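Local coordinates for trehalose-6-phosphate phosphatase-related protein (Thermoplasma acidophilum, PDB 1U02) that removes the phosphate from trehalose 6-phosphate to release free trehalose, using magnesium as cofactor, at residues D7-L12 with E20-D25; G27-I32 with F55-I60. All blocks are in the same frame, centred on the assembly; numbering follows the deposited sequence.

Interaction 1. Residues D7-L12 with E20-D25. With MG (magnesium ion), chain B; NA (sodium ion), chain C.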
loop_
_atom_site.group_PDB
_atom_site.type_symbol
_atom_site.label_atom_id
_atom_site.label_comp_id
_atom_site.label_asym_id
_atom_site.label_seq_id
_atom_site.Cartn_x
_atom_site.Cartn_y
_atom_site.Cartn_z
ATOM N N ASP A 7 0.941 7.137 0.086
ATOM C CA ASP A 7 1.269 5.725 0.232
ATOM C C ASP A 7 1.651 5.606 1.707
ATOM O O ASP A 7 1.993 6.607 2.340
ATOM C CB ASP A 7 2.471 5.371 -0.655
ATOM C CG ASP A 7 3.037 3.991 -0.358
ATOM O OD1 ASP A 7 2.281 3.002 -0.408
ATOM O OD2 ASP A 7 4.248 3.895 -0.080
ATOM N N TYR A 8 1.603 4.400 2.260
ATOM C CA TYR A 8 1.937 4.211 3.670
ATOM C C TYR A 8 3.366 3.698 3.889
ATOM O O TYR A 8 4.245 4.447 4.331
ATOM C CB TYR A 8 0.935 3.241 4.321
ATOM C CG TYR A 8 1.016 3.185 5.827
ATOM C CD1 TYR A 8 0.626 4.277 6.607
ATOM C CD2 TYR A 8 1.503 2.054 6.478
ATOM C CE1 TYR A 8 0.722 4.246 7.999
ATOM C CE2 TYR A 8 1.605 2.011 7.880
ATOM C CZ TYR A 8 1.213 3.112 8.629
ATOM O OH TYR A 8 1.316 3.088 10.003
ATOM N N ASP A 9 3.599 2.423 3.583
ATOM C CA ASP A 9 4.923 1.838 3.775
ATOM C C ASP A 9 6.006 2.472 2.916
ATOM O O ASP A 9 5.877 2.569 1.695
ATOM C CB ASP A 9 4.872 0.337 3.523
ATOM C CG ASP A 9 3.926 -0.363 4.469
ATOM O OD1 ASP A 9 4.194 -0.346 5.691
ATOM O OD2 ASP A 9 2.915 -0.908 3.993
ATOM N N GLY A 10 7.076 2.901 3.578
ATOM C CA GLY A 10 8.185 3.528 2.886
ATOM C C GLY A 10 7.924 4.979 2.538
ATOM O O GLY A 10 8.804 5.658 2.006
ATOM N N THR A 11 6.718 5.458 2.833
ATOM C CA THR A 11 6.349 6.837 2.540
ATOM C C THR A 11 6.062 7.623 3.822
ATOM O O THR A 11 6.641 8.688 4.045
ATOM C CB THR A 11 5.131 6.876 1.592
ATOM O OG1 THR A 11 5.487 6.246 0.353
ATOM C CG2 THR A 11 4.703 8.316 1.317
ATOM N N LEU A 12 5.175 7.097 4.662
ATOM C CA LEU A 12 4.844 7.743 5.929
ATOM C C LEU A 12 5.566 7.043 7.079
ATOM O O LEU A 12 5.804 7.632 8.133
ATOM C CB LEU A 12 3.330 7.717 6.172
ATOM C CG LEU A 12 2.480 8.433 5.115
ATOM C CD1 LEU A 12 1.003 8.372 5.505
ATOM C CD2 LEU A 12 2.934 9.887 4.984
ATOM N N GLU A 20 4.434 -6.346 10.170
ATOM C CA GLU A 20 3.252 -6.370 11.023
ATOM C C GLU A 20 3.343 -5.347 12.159
ATOM O O GLU A 20 2.344 -5.029 12.800
ATOM C CB GLU A 20 3.055 -7.768 11.622
ATOM C CG GLU A 20 4.127 -8.177 12.636
ATOM C CD GLU A 20 5.394 -8.730 11.998
ATOM O OE1 GLU A 20 5.547 -8.655 10.756
ATOM O OE2 GLU A 20 6.247 -9.245 12.751
ATOM N N GLU A 21 4.546 -4.836 12.402
ATOM C CA GLU A 21 4.778 -3.877 13.483
ATOM C C GLU A 21 4.650 -2.406 13.076
ATOM O O GLU A 21 4.799 -1.520 13.910
ATOM C CB GLU A 21 6.186 -4.090 14.060
ATOM C CG GLU A 21 6.472 -5.500 14.580
ATOM C CD GLU A 21 7.892 -5.642 15.109
ATOM O OE1 GLU A 21 8.582 -4.608 15.231
ATOM O OE2 GLU A 21 8.322 -6.777 15.411
ATOM N N SER A 22 4.364 -2.149 11.807
ATOM C CA SER A 22 4.296 -0.777 11.305
ATOM C C SER A 22 3.148 0.134 11.745
ATOM O O SER A 22 2.503 0.783 10.914
ATOM C CB SER A 22 4.374 -0.794 9.778
ATOM O OG SER A 22 5.590 -1.393 9.362
ATOM N N TYR A 23 2.903 0.189 13.049
ATOM C CA TYR A 23 1.865 1.061 13.589
ATOM C C TYR A 23 2.393 2.491 13.577
ATOM O O TYR A 23 3.586 2.714 13.763
ATOM C CB TYR A 23 1.527 0.648 15.016
ATOM C CG TYR A 23 0.674 -0.588 15.073
ATOM C CD1 TYR A 23 -0.665 -0.508 15.434
ATOM C CD2 TYR A 23 1.200 -1.839 14.748
ATOM C CE1 TYR A 23 -1.466 -1.645 15.476
ATOM C CE2 TYR A 23 0.408 -2.982 14.785
ATOM C CZ TYR A 23 -0.923 -2.873 15.153
ATOM O OH TYR A 23 -1.713 -3.999 15.220
ATOM N N ALA A 24 1.504 3.455 13.359
ATOM C CA ALA A 24 1.901 4.856 13.320
ATOM C C ALA A 24 2.243 5.352 14.724
ATOM O O ALA A 24 1.511 5.073 15.680
ATOM C CB ALA A 24 0.773 5.698 12.739
ATOM N N ASP A 25 3.353 6.072 14.856
ATOM C CA ASP A 25 3.733 6.618 16.159
ATOM C C ASP A 25 2.960 7.913 16.384
ATOM O O ASP A 25 2.311 8.417 15.466
ATOM C CB ASP A 25 5.251 6.875 16.254
ATOM C CG ASP A 25 5.777 7.792 15.160
ATOM O OD1 ASP A 25 5.017 8.644 14.652
ATOM O OD2 ASP A 25 6.975 7.675 14.819
HETATM MG MG MG B . 5.422 2.183 -0.270
HETATM NA NA NA C . 6.535 -0.687 6.903
HETATM O O HOH W 1 3.967 0.821 0.359
HETATM O O HOH W 2 6.836 0.713 -0.326
HETATM O O HOH W 3 4.638 1.803 -2.198
HETATM O O HOH W 4 7.926 -2.643 6.096
#
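Y8 and D9 meet S22 across the loop that follows strand 3-7 of this HAD-superfamily phosphatase, where D7, D9 and T11 fit the DxDx(T/V) motif. One direct hydrogen bond joins the two segments: Y8 OH donates to S22 O at 2.7 Å, with a C=O...O angle of 153° and the donor tilted 19° from the carbonyl plane. S22 is the centre of an inverse gamma turn, and its carbonyl oxygen meets the tyrosine at the ring edge, near the ring plane. CG of Y8, anti to the backbone N (chi1 -168°), starts the ring off toward 20-25. A24 CB packs 3.8 Å from Y8 OH. A phenylalanine in place of Y8 would probably leave the S22 carbonyl without this donor and the turn less firmly tied to the motif.

The second link is a metal bridge: sodium is coordinated by both D9 OD1 and S22 OG, each at 2.7 Å, with a water and P14 O as further ligands; the other carboxylate oxygen of D9 pairs with R47.

Magnesium is held by D7 OD2, the D9 carbonyl oxygen, three waters and D179. By similarity D7 is the nucleophile; its OD1 accepts a hydrogen bond from a magnesium-bound water and forms a salt bridge with K161. On the anti lone pair of D7 OD2, T11 OG1 donates a hydrogen bond of 2.7 Å.

Interaction 2. Residues G27-I32 with F55-I60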
loop_
_atom_site.group_PDB
_atom_site.type_symbol
_atom_site.label_atom_id
_atom_site.label_comp_id
_atom_site.label_asym_id
_atom_site.label_seq_id
_atom_site.Cartn_x
_atom_site.Cartn_y
_atom_site.Cartn_z
ATOM N N GLY A 27 3.817 10.917 16.512
ATOM C CA GLY A 27 4.159 11.982 15.582
ATOM C C GLY A 27 3.354 11.925 14.296
ATOM O O GLY A 27 2.831 12.941 13.824
ATOM N N LEU A 28 3.249 10.729 13.728
ATOM C CA LEU A 28 2.501 10.550 12.493
ATOM C C LEU A 28 1.006 10.746 12.750
ATOM O O LEU A 28 0.298 11.329 11.922
ATOM C CB LEU A 28 2.758 9.156 11.900
ATOM C CG LEU A 28 2.031 8.841 10.582
ATOM C CD1 LEU A 28 2.331 9.927 9.554
ATOM C CD2 LEU A 28 2.457 7.469 10.059
ATOM N N LEU A 29 0.528 10.265 13.894
ATOM C CA LEU A 29 -0.885 10.407 14.233
ATOM C C LEU A 29 -1.269 11.888 14.282
ATOM O O LEU A 29 -2.320 12.277 13.780
ATOM C CB LEU A 29 -1.181 9.734 15.583
ATOM C CG LEU A 29 -1.114 8.198 15.563
ATOM C CD1 LEU A 29 -1.186 7.630 16.977
ATOM C CD2 LEU A 29 -2.259 7.663 14.712
ATOM N N SER A 30 -0.408 12.711 14.873
ATOM C CA SER A 30 -0.670 14.149 14.977
ATOM C C SER A 30 -0.667 14.809 13.595
ATOM O O SER A 30 -1.571 15.580 13.260
ATOM C CB SER A 30 0.386 14.799 15.881
ATOM O OG SER A 30 0.310 16.216 15.850
ATOM N N LEU A 31 0.349 14.492 12.792
ATOM C CA LEU A 31 0.487 15.048 11.446
ATOM C C LEU A 31 -0.709 14.765 10.547
ATOM O O LEU A 31 -1.242 15.668 9.905
ATOM C CB LEU A 31 1.739 14.492 10.771
ATOM C CG LEU A 31 3.080 15.148 11.079
ATOM C CD1 LEU A 31 4.189 14.311 10.461
ATOM C CD2 LEU A 31 3.104 16.570 10.523
ATOM N N ILE A 32 -1.122 13.504 10.493
ATOM C CA ILE A 32 -2.245 13.121 9.647
ATOM C C ILE A 32 -3.553 13.641 10.229
ATOM O O ILE A 32 -4.450 14.045 9.488
ATOM C CB ILE A 32 -2.296 11.581 9.462
ATOM C CG1 ILE A 32 -1.005 11.103 8.788
ATOM C CG2 ILE A 32 -3.486 11.192 8.602
ATOM C CD1 ILE A 32 -0.758 11.738 7.424
ATOM N N PHE A 55 -3.298 0.386 12.214
ATOM C CA PHE A 55 -2.014 1.096 12.167
ATOM C C PHE A 55 -2.209 2.595 12.359
ATOM O O PHE A 55 -1.451 3.244 13.074
ATOM C CB PHE A 55 -1.313 0.931 10.811
ATOM C CG PHE A 55 -0.673 -0.414 10.591
ATOM C CD1 PHE A 55 -0.290 -1.226 11.660
ATOM C CD2 PHE A 55 -0.394 -0.839 9.293
ATOM C CE1 PHE A 55 0.368 -2.446 11.432
ATOM C CE2 PHE A 55 0.260 -2.049 9.053
ATOM C CZ PHE A 55 0.642 -2.854 10.122
ATOM N N LEU A 56 -3.226 3.130 11.691
ATOM C CA LEU A 56 -3.532 4.559 11.699
ATOM C C LEU A 56 -5.022 4.748 11.993
ATOM O O LEU A 56 -5.796 5.073 11.091
ATOM C CB LEU A 56 -3.211 5.125 10.313
ATOM C CG LEU A 56 -3.163 6.622 10.046
ATOM C CD1 LEU A 56 -1.918 7.196 10.709
ATOM C CD2 LEU A 56 -3.115 6.875 8.533
ATOM N N PRO A 57 -5.436 4.589 13.260
ATOM C CA PRO A 57 -6.850 4.733 13.634
ATOM C C PRO A 57 -7.428 6.147 13.607
ATOM O O PRO A 57 -7.945 6.641 14.613
ATOM C CB PRO A 57 -6.902 4.092 15.021
ATOM C CG PRO A 57 -5.572 4.460 15.608
ATOM C CD PRO A 57 -4.588 4.330 14.441
ATOM N N LEU A 58 -7.357 6.781 12.441
ATOM C CA LEU A 58 -7.864 8.136 12.263
ATOM C C LEU A 58 -9.015 8.138 11.271
ATOM O O LEU A 58 -9.204 7.185 10.512
ATOM C CB LEU A 58 -6.762 9.058 11.728
ATOM C CG LEU A 58 -5.498 9.215 12.573
ATOM C CD1 LEU A 58 -4.475 10.035 11.797
ATOM C CD2 LEU A 58 -5.842 9.878 13.897
ATOM N N ASP A 59 -9.769 9.229 11.273
ATOM C CA ASP A 59 -10.898 9.377 10.372
ATOM C C ASP A 59 -10.418 9.865 9.008
ATOM O O ASP A 59 -10.422 11.066 8.730
ATOM C CB ASP A 59 -11.907 10.368 10.965
ATOM C CG ASP A 59 -13.074 10.640 10.038
ATOM O OD1 ASP A 59 -13.636 9.670 9.482
ATOM O OD2 ASP A 59 -13.433 11.828 9.874
ATOM N N ILE A 60 -9.975 8.930 8.174
ATOM C CA ILE A 60 -9.503 9.253 6.831
ATOM C C ILE A 60 -9.968 8.175 5.869
ATOM O O ILE A 60 -10.327 7.079 6.292
ATOM C CB ILE A 60 -7.949 9.334 6.743
ATOM C CG1 ILE A 60 -7.303 8.273 7.635
ATOM C CG2 ILE A 60 -7.473 10.732 7.108
ATOM C CD1 ILE A 60 -7.424 6.877 7.128
#
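I32 and L58 make the tightest packing between helix 26-38 and the segment 55-60: methyl CD1 of L58 lies 3.5 Å from I32 CG2, and just as near I32 CB, with the two side chains crossing at about a right angle. The same methyl also approaches the L29 carbonyl oxygen, so the leucine tip rests on the helix backbone as well as on a side chain. One turn back along the helix, L29 uses a single branch for three neighbours. Its CD2 is 4.0 Å from L56 CD1, 4.1 Å from P57 CD and 4.2 Å from L58 CG. L29 and L56 run past each other in opposite directions, whereas the proline ring is met crosswise. Looser contacts extend the patch: I32 CG2 lies 4.3 Å from L56 CD2 and from I60 CG2.

All side-chain contacts are apolar, packing the first helix after the motif strand against the connection from helix 49-55 to strand 61-64, within the Rossmann-like core of a HAD phosphatase. L56 is where the chain leaves helical geometry. Its CG is anti to the backbone N (chi1 -168°), and chi2 of 72° turns CD1 to within 4.3 Å of L28 CG. Beyond it P57 centres an inverse gamma turn, in which L58 N bonds to L56 O at 2.7 Å.

Further out, strand 40-44 backs the packing, I43 touching both L56 and I60, and A24 also lies against L56. At the start of the helix, D25 OD1 accepts from L28 N and pairs with R216 of helix 212-229.

Overall arrangement
From the N terminus, the chain leaves strand 3-7 into the motif loop, and interaction 1 closes that loop on itself before helix 26-38 starts. Interaction 2 opens next, with 27-32 on that helix, and closes after strand 40-44 and helix 49-55, just ahead of strand 61-64. The two are therefore in series, neither nested nor crossed. They nevertheless touch, their centres about 11 Å apart: A24 N lies 3.0 Å from F55 O, a probable hydrogen bond, and the Y23 and F55 rings pack edge-to-face. Together they tie the magnesium-site loop to helices 26-38 and 49-55, and so to strand 40-44 between them and strand 61-64 after them, neighbours in the mixed sheet.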